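Local coordinates for cyclic GMP-AMP synthase-like receptor (PDB 7LT2), which synthesises the cyclic dinucleotide 2',3'-cGAMP from ATP and GTP, acting as a sensor of cytoplasmic double-stranded RNA in beetle innate immunity, at residues I14-E19 and D379-A384; P220-V225 and W240-Q245. One frame throughout, in Å; residues are numbered along the deposited sequence.

Contact 1 (I14-E19 and D379-A384); sequences ISLPEE and DVMAEA
Met-381 packs its side chain mainly against the backbone of Ile-14, Ser-15 and Leu-16, and no hydrogen bond joins the two segments. Its CB sits 3.4 Å from Ser-15 O, and its CG lies 3.5 Å from Ile-14 N. The chain is bent at chi2 (-51°) and again at chi3 (-58°). The second bend puts CE beside the peptide between Ser-15 and Leu-16, 3.5 Å from Leu-16 N. Ile-14 and Ser-15 point their CB atoms away from Met-381, which leaves their main chain facing it. The side chain of Ile-14 turns instead to helix 258-272.

Two smaller contacts flank the methionine. Pro-17, the N-cap residue of helix 18-42, brings its ring carbon CD to 3.1 Å from Met-381 O, while CG also approaches Ala-382 CA. The Leu-16 methyl CD1 meets Ala-384 CB at 3.9 Å.

The loop is shaped from within. Asp-379 OD1 accepts from Met-381 N (2.9 Å), forming an Asx turn, and also from Ala-382 N. The first donor lies nearly along the C-O axis; the second comes from above the carboxylate plane. Met-381 then opens a type I beta turn that ends at Ala-384.

The C-terminal loop after helix 368-375 is thus joined to the link between helices 5-13 and 18-42. Ser-15 OG bonds outside the pair, to Asn-10 and Lys-263. Across these segments the association rests on apolar and van der Waals contact, while the Asp-379 bonds shape the loop itself.

Contact 2 (P220-V225 and W240-Q245); sequences PEFFIV and WSLSFQ
Phe-223 and Ser-243 face each other as an antiparallel hydrogen-bonded pair with two unequal bonds. Ser-243 N gives a short bond to Phe-223 O, 2.8 Å. The return bond, from Phe-223 N to Ser-243 O, is weak at 3.5 Å. Val-225 and Ser-241 form the next hydrogen-bonded pair. Val-225 N reaches Ser-241 O at 2.7 Å, and Ser-241 N donates to Val-225 O at 2.9 Å. Ser-241 O also receives a CA-H contact from Ile-224, of the non-hydrogen-bonded pair with Leu-242.

Ser-243 OG accepts from Gln-245 NE2 at 2.6 Å, in the amide plane of the glutamine, and weakly from Gln-245 N. Ser-243 CB lies over one face of the Phe-223 ring, offset toward its rim, a CH-pi contact 3.7 Å from the centroid. OG is anti to the backbone N (chi1 176°) and lies 3.1 Å from Phe-223 CZ. Ser-241 OG bonds to Lys-227 O, and Trp-240 NE1 to Leu-129 O.

On the face of Ile-224 and Leu-242, the packing is apolar. Ile-224 CD1 lies over one face of the Trp-240 ring, toward its rim. Leu-242 CD2 touches Phe-222 CE2 at 3.7 Å.

Phe-222 and Ile-224 bond through their backbones to Phe-200 and Phe-198 of strand 188-200, and Trp-240 to Val-96 of strand 95-100. This is the central mixed sheet of a Mab-21 nucleotidyltransferase domain. Residues 241-245 belong to the probable GTP site, and Gln-245 also to the probable ATP site.

The two contacts do not touch: their centres are 31 Å apart, their nearest atoms about 16 Å, and they lie on opposite sides of the chain's centre. Contact 1 closes a loop of 359 residues, and contact 2 is nested inside it. Contact 2 holds residues of the probable GTP and ATP sites; contact 1 lies only near such residues. In contact 2 the Gln-245 side chain is about 6 Å from that of Asp-72, a probable catalytic magnesium ligand, and about 5 Å from that of Lys-282, probably an ATP-binding residue. In contact 1 the side chain of Ile-14 is about 7 Å from that of Lys-266 and about 10 Å from that of Ser-58, both probable ATP-binding residues.

Contact 1 (I14-E19 and D379-A384)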
loop_
_atom_site.group_PDB
_atom_site.type_symbol
_atom_site.label_atom_id
_atom_site.label_comp_id
_atom_site.label_asym_id
_atom_site.label_seq_id
_atom_site.Cartn_x
_atom_site.Cartn_y
_atom_site.Cartn_z
ATOM N N ILE A 14 3.589 -2.997 -19.249
ATOM C CA ILE A 14 3.578 -3.162 -17.802
ATOM C C ILE A 14 3.505 -1.818 -17.093
ATOM O O ILE A 14 2.586 -1.581 -16.304
ATOM C CB ILE A 14 4.800 -3.969 -17.332
ATOM C CG1 ILE A 14 4.744 -5.387 -17.906
ATOM C CG2 ILE A 14 4.831 -4.038 -15.809
ATOM C CD1 ILE A 14 5.796 -6.313 -17.344
ATOM N N SER A 15 4.457 -0.929 -17.365
ATOM C CA SER A 15 4.644 0.269 -16.552
ATOM C C SER A 15 3.997 1.490 -17.192
ATOM O O SER A 15 4.255 1.797 -18.359
ATOM C CB SER A 15 6.131 0.549 -16.319
ATOM O OG SER A 15 6.711 -0.425 -15.473
ATOM N N LEU A 16 3.187 2.202 -16.406
ATOM C CA LEU A 16 2.717 3.513 -16.823
ATOM C C LEU A 16 3.915 4.442 -17.012
ATOM O O LEU A 16 4.832 4.444 -16.183
ATOM C CB LEU A 16 1.755 4.095 -15.780
ATOM C CG LEU A 16 0.997 5.365 -16.183
ATOM C CD1 LEU A 16 -0.085 5.053 -17.198
ATOM C CD2 LEU A 16 0.404 6.078 -14.970
ATOM N N PRO A 17 3.954 5.223 -18.095
ATOM C CA PRO A 17 5.079 6.147 -18.299
ATOM C C PRO A 17 5.253 7.070 -17.103
ATOM O O PRO A 17 4.278 7.530 -16.508
ATOM C CB PRO A 17 4.676 6.927 -19.556
ATOM C CG PRO A 17 3.701 6.045 -20.258
ATOM C CD PRO A 17 2.965 5.300 -19.182
ATOM N N GLU A 18 6.514 7.338 -16.753
ATOM C CA GLU A 18 6.783 8.036 -15.498
ATOM C C GLU A 18 6.248 9.463 -15.512
ATOM O O GLU A 18 5.851 9.983 -14.462
ATOM C CB GLU A 18 8.283 8.017 -15.194
ATOM C CG GLU A 18 8.649 8.575 -13.814
ATOM C CD GLU A 18 7.965 7.847 -12.654
ATOM O OE1 GLU A 18 7.694 6.628 -12.770
ATOM O OE2 GLU A 18 7.704 8.501 -11.617
ATOM N N GLU A 19 6.215 10.108 -16.680
ATOM C CA GLU A 19 5.649 11.451 -16.754
ATOM C C GLU A 19 4.176 11.451 -16.355
ATOM O O GLU A 19 3.710 12.367 -15.663
ATOM C CB GLU A 19 5.840 12.014 -18.162
ATOM C CG GLU A 19 5.465 13.470 -18.302
ATOM C CD GLU A 19 5.806 14.023 -19.668
ATOM O OE1 GLU A 19 6.977 14.405 -19.881
ATOM O OE2 GLU A 19 4.904 14.061 -20.532
ATOM N N ASP A 379 2.003 -0.140 -28.209
ATOM C CA ASP A 379 2.336 0.265 -26.844
ATOM C C ASP A 379 1.022 0.597 -26.149
ATOM O O ASP A 379 0.404 1.630 -26.440
ATOM C CB ASP A 379 3.288 1.467 -26.847
ATOM C CG ASP A 379 3.710 1.912 -25.442
ATOM O OD1 ASP A 379 3.025 1.592 -24.445
ATOM O OD2 ASP A 379 4.745 2.608 -25.335
ATOM N N VAL A 380 0.589 -0.274 -25.233
ATOM C CA VAL A 380 -0.695 -0.086 -24.563
ATOM C C VAL A 380 -0.572 0.728 -23.284
ATOM O O VAL A 380 -1.599 1.071 -22.676
ATOM C CB VAL A 380 -1.366 -1.440 -24.248
ATOM C CG1 VAL A 380 -1.443 -2.303 -25.504
ATOM C CG2 VAL A 380 -0.631 -2.167 -23.129
ATOM N N MET A 381 0.646 1.048 -22.854
ATOM C CA MET A 381 0.829 1.852 -21.655
ATOM C C MET A 381 0.972 3.336 -21.951
ATOM O O MET A 381 0.712 4.152 -21.060
ATOM C CB MET A 381 2.055 1.364 -20.873
ATOM C CG MET A 381 1.958 -0.083 -20.397
ATOM S SD MET A 381 0.423 -0.440 -19.507
ATOM C CE MET A 381 0.541 0.760 -18.184
ATOM N N ALA A 382 1.343 3.701 -23.184
ATOM C CA ALA A 382 1.643 5.095 -23.503
ATOM C C ALA A 382 0.462 6.016 -23.214
ATOM O O ALA A 382 0.651 7.145 -22.747
ATOM C CB ALA A 382 2.070 5.219 -24.966
ATOM N N GLU A 383 -0.765 5.562 -23.485
ATOM C CA GLU A 383 -1.955 6.374 -23.256
ATOM C C GLU A 383 -2.917 5.713 -22.270
ATOM O O GLU A 383 -4.125 5.959 -22.309
ATOM C CB GLU A 383 -2.663 6.677 -24.576
ATOM C CG GLU A 383 -1.778 7.354 -25.622
ATOM C CD GLU A 383 -1.212 8.693 -25.162
ATOM O OE1 GLU A 383 -1.823 9.348 -24.287
ATOM O OE2 GLU A 383 -0.148 9.092 -25.683
ATOM N N ALA A 384 -2.387 4.887 -21.364
ATOM C CA ALA A 384 -3.236 4.164 -20.421
ATOM C C ALA A 384 -3.891 5.100 -19.408
ATOM O O ALA A 384 -5.041 4.880 -19.007
ATOM C CB ALA A 384 -2.418 3.091 -19.706
#

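Contact 2 (P220-V225 and W240-Q245)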
loop_
_atom_site.group_PDB
_atom_site.type_symbol
_atom_site.label_atom_id
_atom_site.label_comp_id
_atom_site.label_asym_id
_atom_site.label_seq_id
_atom_site.Cartn_x
_atom_site.Cartn_y
_atom_site.Cartn_z
ATOM N N PRO A 220 12.345 7.451 11.155
ATOM C CA PRO A 220 12.138 6.976 12.532
ATOM C C PRO A 220 10.727 6.511 12.827
ATOM O O PRO A 220 10.544 5.727 13.766
ATOM C CB PRO A 220 12.490 8.203 13.383
ATOM C CG PRO A 220 12.146 9.356 12.502
ATOM C CD PRO A 220 12.531 8.914 11.106
ATOM N N GLU A 221 9.730 6.967 12.076
ATOM C CA GLU A 221 8.337 6.761 12.447
ATOM C C GLU A 221 7.734 5.561 11.727
ATOM O O GLU A 221 8.109 5.223 10.602
ATOM C CB GLU A 221 7.503 8.010 12.153
ATOM C CG GLU A 221 7.937 9.220 12.961
ATOM C CD GLU A 221 7.201 10.487 12.587
ATOM O OE1 GLU A 221 6.289 10.431 11.738
ATOM O OE2 GLU A 221 7.541 11.551 13.150
ATOM N N PHE A 222 6.786 4.923 12.398
ATOM C CA PHE A 222 5.986 3.857 11.813
ATOM C C PHE A 222 4.554 4.078 12.271
ATOM O O PHE A 222 4.289 4.902 13.148
ATOM C CB PHE A 222 6.488 2.477 12.242
ATOM C CG PHE A 222 6.295 2.204 13.700
ATOM C CD1 PHE A 222 7.145 2.763 14.641
ATOM C CD2 PHE A 222 5.253 1.403 14.134
ATOM C CE1 PHE A 222 6.963 2.527 15.989
ATOM C CE2 PHE A 222 5.063 1.161 15.487
ATOM C CZ PHE A 222 5.920 1.723 16.415
ATOM N N PHE A 223 3.610 3.347 11.684
ATOM C CA PHE A 223 2.233 3.545 12.104
ATOM C C PHE A 223 1.487 2.222 12.159
ATOM O O PHE A 223 1.939 1.195 11.645
ATOM C CB PHE A 223 1.491 4.574 11.220
ATOM C CG PHE A 223 1.529 4.303 9.733
ATOM C CD1 PHE A 223 2.581 4.763 8.954
ATOM C CD2 PHE A 223 0.465 3.669 9.108
ATOM C CE1 PHE A 223 2.596 4.549 7.578
ATOM C CE2 PHE A 223 0.465 3.457 7.739
ATOM C CZ PHE A 223 1.537 3.895 6.972
ATOM N N ILE A 224 0.356 2.252 12.859
ATOM C CA ILE A 224 -0.518 1.094 12.981
ATOM C C ILE A 224 -1.772 1.353 12.164
ATOM O O ILE A 224 -2.232 2.494 12.024
ATOM C CB ILE A 224 -0.866 0.757 14.449
ATOM C CG1 ILE A 224 -1.652 1.896 15.115
ATOM C CG2 ILE A 224 0.402 0.395 15.216
ATOM C CD1 ILE A 224 -2.082 1.599 16.577
ATOM N N VAL A 225 -2.318 0.275 11.615
ATOM C CA VAL A 225 -3.394 0.317 10.629
ATOM C C VAL A 225 -4.560 -0.499 11.175
ATOM O O VAL A 225 -4.342 -1.587 11.730
ATOM C CB VAL A 225 -2.906 -0.215 9.270
ATOM C CG1 VAL A 225 -4.024 -0.241 8.250
ATOM C CG2 VAL A 225 -1.754 0.637 8.753
ATOM N N TRP A 240 -4.359 -4.324 15.986
ATOM C CA TRP A 240 -3.946 -3.409 14.932
ATOM C C TRP A 240 -2.810 -4.025 14.130
ATOM O O TRP A 240 -1.964 -4.733 14.685
ATOM C CB TRP A 240 -3.488 -2.074 15.521
ATOM C CG TRP A 240 -4.597 -1.284 16.117
ATOM C CD1 TRP A 240 -5.250 -1.543 17.286
ATOM C CD2 TRP A 240 -5.194 -0.101 15.576
ATOM N NE1 TRP A 240 -6.219 -0.596 17.508
ATOM C CE2 TRP A 240 -6.205 0.304 16.475
ATOM C CE3 TRP A 240 -4.976 0.654 14.421
ATOM C CZ2 TRP A 240 -6.997 1.429 16.252
ATOM C CZ3 TRP A 240 -5.759 1.778 14.204
ATOM C CH2 TRP A 240 -6.759 2.151 15.115
ATOM N N SER A 241 -2.792 -3.755 12.827
ATOM C CA SER A 241 -1.682 -4.142 11.969
ATOM C C SER A 241 -0.595 -3.077 12.014
ATOM O O SER A 241 -0.870 -1.897 12.228
ATOM C CB SER A 241 -2.136 -4.328 10.520
ATOM O OG SER A 241 -3.107 -5.348 10.399
ATOM N N LEU A 242 0.644 -3.501 11.787
ATOM C CA LEU A 242 1.769 -2.585 11.671
ATOM C C LEU A 242 2.019 -2.265 10.208
ATOM O O LEU A 242 1.921 -3.141 9.342
ATOM C CB LEU A 242 3.032 -3.182 12.288
ATOM C CG LEU A 242 3.042 -3.261 13.810
ATOM C CD1 LEU A 242 4.033 -4.300 14.259
ATOM C CD2 LEU A 242 3.384 -1.906 14.417
ATOM N N SER A 243 2.332 -1.006 9.931
ATOM C CA SER A 243 2.767 -0.594 8.606
ATOM C C SER A 243 4.204 -0.099 8.696
ATOM O O SER A 243 4.485 0.919 9.341
ATOM C CB SER A 243 1.862 0.479 8.016
ATOM O OG SER A 243 2.381 0.898 6.762
ATOM N N PHE A 244 5.108 -0.837 8.058
ATOM C CA PHE A 244 6.481 -0.411 7.844
ATOM C C PHE A 244 6.708 -0.050 6.378
ATOM O O PHE A 244 7.823 -0.171 5.860
ATOM C CB PHE A 244 7.444 -1.501 8.312
ATOM C CG PHE A 244 7.266 -1.881 9.765
ATOM C CD1 PHE A 244 7.557 -0.970 10.768
ATOM C CD2 PHE A 244 6.802 -3.137 10.123
ATOM C CE1 PHE A 244 7.392 -1.304 12.108
ATOM C CE2 PHE A 244 6.637 -3.483 11.457
ATOM C CZ PHE A 244 6.933 -2.562 12.453
ATOM N N GLN A 245 5.641 0.403 5.709
ATOM C CA GLN A 245 5.705 0.698 4.280
ATOM C C GLN A 245 6.649 1.850 3.967
ATOM O O GLN A 245 7.206 1.906 2.867
ATOM C CB GLN A 245 4.317 1.038 3.740
ATOM C CG GLN A 245 3.297 -0.076 3.816
ATOM C CD GLN A 245 1.916 0.418 3.437
ATOM O OE1 GLN A 245 1.538 0.395 2.265
ATOM N NE2 GLN A 245 1.161 0.892 4.429
#